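Local coordinates for protein PppA (Pseudomonas aeruginosa, PDB 6JKV) that probably acts as a manganese-dependent protein serine/threonine phosphatase of the PP2C family and is a key regulator of type VI secretion, at residues G206-A220 with R248-A261. Sequence-based numbering, arbitrary orientation.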
loop_
_atom_site.group_PDB
_atom_site.type_symbol
_atom_site.label_atom_id
_atom_site.label_comp_id
_atom_site.label_asym_id
_atom_site.label_seq_id
_atom_site.Cartn_x
_atom_site.Cartn_y
_atom_site.Cartn_z
ATOM N N GLY A 206 3.858 13.057 16.101
ATOM C CA GLY A 206 3.078 12.054 16.838
ATOM C C GLY A 206 2.111 11.306 15.945
ATOM O O GLY A 206 1.518 10.320 16.440
ATOM N N ASP A 207 1.931 11.755 14.696
ATOM C CA ASP A 207 1.083 11.054 13.701
ATOM C C ASP A 207 1.709 9.699 13.391
ATOM O O ASP A 207 2.944 9.613 13.370
ATOM C CB ASP A 207 0.935 11.840 12.399
ATOM C CG ASP A 207 -0.035 13.001 12.495
ATOM O OD1 ASP A 207 -0.633 13.185 13.574
ATOM O OD2 ASP A 207 -0.176 13.723 11.482
ATOM N N SER A 208 0.861 8.695 13.173
ATOM C CA SER A 208 1.241 7.343 12.703
ATOM C C SER A 208 0.479 7.045 11.415
ATOM O O SER A 208 -0.625 7.597 11.229
ATOM C CB SER A 208 0.943 6.286 13.729
ATOM O OG SER A 208 2.060 6.076 14.569
ATOM N N PHE A 209 1.051 6.179 10.590
ATOM C CA PHE A 209 0.467 5.762 9.298
ATOM C C PHE A 209 0.651 4.263 9.143
ATOM O O PHE A 209 1.703 3.737 9.528
ATOM C CB PHE A 209 1.118 6.510 8.137
ATOM C CG PHE A 209 1.031 8.003 8.262
ATOM C CD1 PHE A 209 -0.101 8.679 7.853
ATOM C CD2 PHE A 209 2.084 8.727 8.792
ATOM C CE1 PHE A 209 -0.178 10.057 7.963
ATOM C CE2 PHE A 209 2.009 10.108 8.894
ATOM C CZ PHE A 209 0.879 10.767 8.481
ATOM N N LEU A 210 -0.362 3.613 8.589
ATOM C CA LEU A 210 -0.308 2.182 8.232
ATOM C C LEU A 210 -0.647 2.031 6.752
ATOM O O LEU A 210 -1.751 2.432 6.354
ATOM C CB LEU A 210 -1.299 1.398 9.093
ATOM C CG LEU A 210 -1.548 -0.029 8.608
ATOM C CD1 LEU A 210 -0.331 -0.895 8.890
ATOM C CD2 LEU A 210 -2.796 -0.615 9.245
ATOM N N LEU A 211 0.301 1.494 5.993
ATOM C CA LEU A 211 0.077 0.973 4.628
ATOM C C LEU A 211 -0.060 -0.547 4.741
ATOM O O LEU A 211 0.785 -1.196 5.416
ATOM C CB LEU A 211 1.255 1.355 3.730
ATOM C CG LEU A 211 1.468 2.847 3.479
ATOM C CD1 LEU A 211 2.183 3.533 4.638
ATOM C CD2 LEU A 211 2.270 3.042 2.197
ATOM N N CYS A 212 -1.084 -1.118 4.117
ATOM C CA CYS A 212 -1.307 -2.576 4.229
ATOM C C CYS A 212 -2.011 -3.111 2.990
ATOM O O CYS A 212 -2.685 -2.344 2.273
ATOM C CB CYS A 212 -2.080 -2.930 5.498
ATOM S SG CYS A 212 -3.813 -2.398 5.533
ATOM N N SER A 213 -1.808 -4.399 2.742
ATOM C CA SER A 213 -2.581 -5.165 1.750
ATOM C C SER A 213 -3.866 -5.630 2.425
ATOM O O SER A 213 -3.936 -5.589 3.673
ATOM C CB SER A 213 -1.783 -6.304 1.192
ATOM O OG SER A 213 -1.474 -7.265 2.193
ATOM N N ASP A 214 -4.842 -6.053 1.626
ATOM C CA ASP A 214 -6.178 -6.455 2.131
ATOM C C ASP A 214 -6.037 -7.655 3.075
ATOM O O ASP A 214 -6.931 -7.859 3.898
ATOM C CB ASP A 214 -7.149 -6.731 0.983
ATOM C CG ASP A 214 -6.683 -7.816 0.029
ATOM O OD1 ASP A 214 -5.480 -8.163 0.067
ATOM O OD2 ASP A 214 -7.525 -8.307 -0.741
ATOM N N GLY A 215 -4.937 -8.405 2.980
ATOM C CA GLY A 215 -4.678 -9.567 3.848
ATOM C C GLY A 215 -4.709 -9.216 5.323
ATOM O O GLY A 215 -5.061 -10.111 6.127
ATOM N N LEU A 216 -4.380 -7.971 5.681
ATOM C CA LEU A 216 -4.412 -7.518 7.096
ATOM C C LEU A 216 -5.840 -7.141 7.494
ATOM O O LEU A 216 -6.347 -7.721 8.491
ATOM C CB LEU A 216 -3.449 -6.348 7.304
ATOM C CG LEU A 216 -3.495 -5.709 8.690
ATOM C CD1 LEU A 216 -3.182 -6.729 9.783
ATOM C CD2 LEU A 216 -2.535 -4.541 8.762
ATOM N N ASN A 217 -6.467 -6.197 6.782
ATOM C CA ASN A 217 -7.813 -5.708 7.190
ATOM C C ASN A 217 -8.837 -6.828 7.000
ATOM O O ASN A 217 -9.919 -6.757 7.606
ATOM C CB ASN A 217 -8.237 -4.412 6.499
ATOM C CG ASN A 217 -7.960 -4.384 5.015
ATOM O OD1 ASN A 217 -6.826 -4.168 4.593
ATOM N ND2 ASN A 217 -9.006 -4.534 4.220
ATOM N N LYS A 218 -8.500 -7.860 6.231
ATOM C CA LYS A 218 -9.393 -9.030 6.065
ATOM C C LYS A 218 -9.410 -9.866 7.348
ATOM O O LYS A 218 -10.399 -10.585 7.560
ATOM C CB LYS A 218 -8.933 -9.877 4.880
ATOM C CG LYS A 218 -10.063 -10.393 4.009
ATOM C CD LYS A 218 -9.645 -11.575 3.171
ATOM C CE LYS A 218 -8.541 -11.239 2.188
ATOM N NZ LYS A 218 -8.990 -10.226 1.209
ATOM N N THR A 219 -8.377 -9.764 8.184
ATOM C CA THR A 219 -8.219 -10.598 9.402
ATOM C C THR A 219 -8.284 -9.772 10.695
ATOM O O THR A 219 -8.278 -10.380 11.784
ATOM C CB THR A 219 -6.901 -11.373 9.358
ATOM O OG1 THR A 219 -5.832 -10.482 9.034
ATOM C CG2 THR A 219 -6.931 -12.497 8.348
ATOM N N ALA A 220 -8.331 -8.444 10.609
ATOM C CA ALA A 220 -8.489 -7.558 11.784
ATOM C C ALA A 220 -9.299 -6.327 11.381
ATOM O O ALA A 220 -8.989 -5.705 10.347
ATOM C CB ALA A 220 -7.142 -7.164 12.330
ATOM N N ARG A 248 -5.415 -15.576 13.041
ATOM C CA ARG A 248 -6.814 -15.706 12.575
ATOM C C ARG A 248 -6.866 -16.360 11.192
ATOM O O ARG A 248 -7.880 -16.185 10.494
ATOM C CB ARG A 248 -7.493 -14.337 12.608
ATOM C CG ARG A 248 -7.972 -13.971 14.001
ATOM C CD ARG A 248 -7.926 -12.482 14.220
ATOM N NE ARG A 248 -8.490 -12.114 15.504
ATOM C CZ ARG A 248 -9.012 -10.925 15.771
ATOM N NH1 ARG A 248 -9.033 -9.988 14.828
ATOM N NH2 ARG A 248 -9.515 -10.683 16.974
ATOM N N GLY A 249 -5.820 -17.091 10.808
ATOM C CA GLY A 249 -5.876 -18.016 9.660
ATOM C C GLY A 249 -5.313 -17.460 8.355
ATOM O O GLY A 249 -5.326 -18.203 7.366
ATOM N N ALA A 250 -4.900 -16.189 8.311
ATOM C CA ALA A 250 -4.077 -15.598 7.222
ATOM C C ALA A 250 -4.427 -16.155 5.842
ATOM O O ALA A 250 -3.577 -16.710 5.154
ATOM C CB ALA A 250 -2.624 -15.840 7.520
ATOM N N PRO A 251 -5.673 -15.957 5.369
ATOM C CA PRO A 251 -6.123 -16.524 4.095
ATOM C C PRO A 251 -5.412 -15.912 2.878
ATOM O O PRO A 251 -5.400 -16.551 1.844
ATOM C CB PRO A 251 -7.624 -16.212 4.065
ATOM C CG PRO A 251 -7.792 -15.036 5.005
ATOM C CD PRO A 251 -6.681 -15.118 6.020
ATOM N N ASP A 252 -4.838 -14.716 3.042
ATOM C CA ASP A 252 -4.142 -13.956 1.972
ATOM C C ASP A 252 -2.712 -13.632 2.418
ATOM O O ASP A 252 -2.429 -13.702 3.631
ATOM C CB ASP A 252 -4.915 -12.676 1.635
ATOM C CG ASP A 252 -4.538 -12.056 0.301
ATOM O OD1 ASP A 252 -3.649 -12.610 -0.381
ATOM O OD2 ASP A 252 -5.133 -11.024 -0.044
ATOM N N ASN A 253 -1.840 -13.298 1.462
ATOM C CA ASN A 253 -0.551 -12.623 1.743
ATOM C C ASN A 253 -0.881 -11.417 2.622
ATOM O O ASN A 253 -1.837 -10.693 2.304
ATOM C CB ASN A 253 0.174 -12.170 0.477
ATOM C CG ASN A 253 0.438 -13.288 -0.514
ATOM O OD1 ASN A 253 0.613 -13.027 -1.703
ATOM N ND2 ASN A 253 0.496 -14.524 -0.037
ATOM N N ILE A 254 -0.140 -11.222 3.702
ATOM C CA ILE A 254 -0.427 -10.138 4.674
ATOM C C ILE A 254 0.836 -9.298 4.804
ATOM O O ILE A 254 1.874 -9.854 5.183
ATOM C CB ILE A 254 -0.915 -10.701 6.022
ATOM C CG1 ILE A 254 -1.013 -9.593 7.070
ATOM C CG2 ILE A 254 -0.051 -11.861 6.493
ATOM C CD1 ILE A 254 -1.938 -9.932 8.218
ATOM N N THR A 255 0.732 -8.013 4.465
ATOM C CA THR A 255 1.855 -7.058 4.560
ATOM C C THR A 255 1.403 -5.841 5.365
ATOM O O THR A 255 0.267 -5.371 5.153
ATOM C CB THR A 255 2.358 -6.651 3.172
ATOM O OG1 THR A 255 2.670 -7.847 2.460
ATOM C CG2 THR A 255 3.577 -5.753 3.245
ATOM N N ALA A 256 2.269 -5.370 6.257
ATOM C CA ALA A 256 2.037 -4.161 7.067
ATOM C C ALA A 256 3.304 -3.312 7.033
ATOM O O ALA A 256 4.416 -3.865 7.144
ATOM C CB ALA A 256 1.642 -4.532 8.476
ATOM N N LEU A 257 3.117 -2.014 6.833
ATOM C CA LEU A 257 4.206 -1.014 6.859
ATOM C C LEU A 257 3.725 0.163 7.700
ATOM O O LEU A 257 2.671 0.750 7.362
ATOM C CB LEU A 257 4.537 -0.598 5.425
ATOM C CG LEU A 257 5.923 -0.001 5.213
ATOM C CD1 LEU A 257 6.427 -0.276 3.796
ATOM C CD2 LEU A 257 5.882 1.490 5.496
ATOM N N VAL A 258 4.451 0.462 8.777
ATOM C CA VAL A 258 4.069 1.530 9.737
ATOM C C VAL A 258 5.104 2.646 9.652
ATOM O O VAL A 258 6.311 2.352 9.617
ATOM C CB VAL A 258 3.888 0.993 11.169
ATOM C CG1 VAL A 258 3.843 2.122 12.195
ATOM C CG2 VAL A 258 2.630 0.148 11.251
ATOM N N VAL A 259 4.614 3.878 9.589
ATOM C CA VAL A 259 5.443 5.106 9.580
ATOM C C VAL A 259 5.001 5.960 10.767
ATOM O O VAL A 259 3.780 6.134 10.971
ATOM C CB VAL A 259 5.305 5.865 8.250
ATOM C CG1 VAL A 259 6.200 7.092 8.204
ATOM C CG2 VAL A 259 5.595 4.961 7.062
ATOM N N ARG A 260 5.969 6.489 11.508
ATOM C CA ARG A 260 5.703 7.384 12.653
ATOM C C ARG A 260 6.468 8.693 12.461
ATOM O O ARG A 260 7.670 8.636 12.179
ATOM C CB ARG A 260 6.101 6.719 13.970
ATOM C CG ARG A 260 5.828 7.597 15.183
ATOM C CD ARG A 260 6.103 6.868 16.471
ATOM N NE ARG A 260 4.998 6.007 16.865
ATOM C CZ ARG A 260 3.892 6.426 17.458
ATOM N NH1 ARG A 260 3.710 7.718 17.694
ATOM N NH2 ARG A 260 2.969 5.546 17.813
ATOM N N ALA A 261 5.778 9.821 12.640
ATOM C CA ALA A 261 6.347 11.178 12.524
ATOM C C ALA A 261 6.739 11.696 13.909
ATOM O O ALA A 261 5.988 11.438 14.872
ATOM C CB ALA A 261 5.351 12.090 11.863
HETATM O O HOH W 1 -4.644 -12.645 5.479
#
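Asp-214 and Asp-252 bring their carboxylates together at one manganese ion, OD1 of Asp-214 lying 2.9 Å from OD2 of Asp-252 with the two planes 77° apart. Shared coordination of the metal lets the two oxygens sit this close; Asp-61 supplies a third, completing the trio of aspartates at this ion. From Asp-252, CB rests on Gly-215 CA (3.8 Å) and, at 3.9 Å, on Lys-218 CE; chi1 of -162°, with CG opposite the backbone N, carries the carboxylate toward Asp-214. There OD1 takes a weak bond from the following amide, Asn-253 N, while OD2 binds the metal. Lys-218 NZ forms a salt bridge with Asp-214 OD2, its hydrogen bond there being weak. Glycine suits position 215 because a side chain there would run into Asn-253 O. A water bridges Gly-215 O and Asp-252 N.

Behind the site, strands 208-212 and 254-261 run antiparallel, Phe-209 and Leu-211 forming hydrogen-bonded pairs with Val-259 and Leu-257. Just past the end of strand 208-212, Ser-213 OG accepts Thr-255 N at 3.3 Å and also bonds to Asp-46. Ile-254 reaches with CD1 to Leu-216 CD1 (3.8 Å), an apolar contact between the start of strand 254-261 and the turn 214-217. Arg-248 NH1 meets Thr-219 O in plane, on a carbonyl lone pair (3.2 Å), while NH2 pairs with Glu-224.

The two strands lie between 29-36 and 142-147 in one sheet of the PP2C beta-sandwich: Leu-211 and Leu-257 face strand 56-63 of the other sheet, whereas Leu-210 and Val-258 pack against helix 234-247.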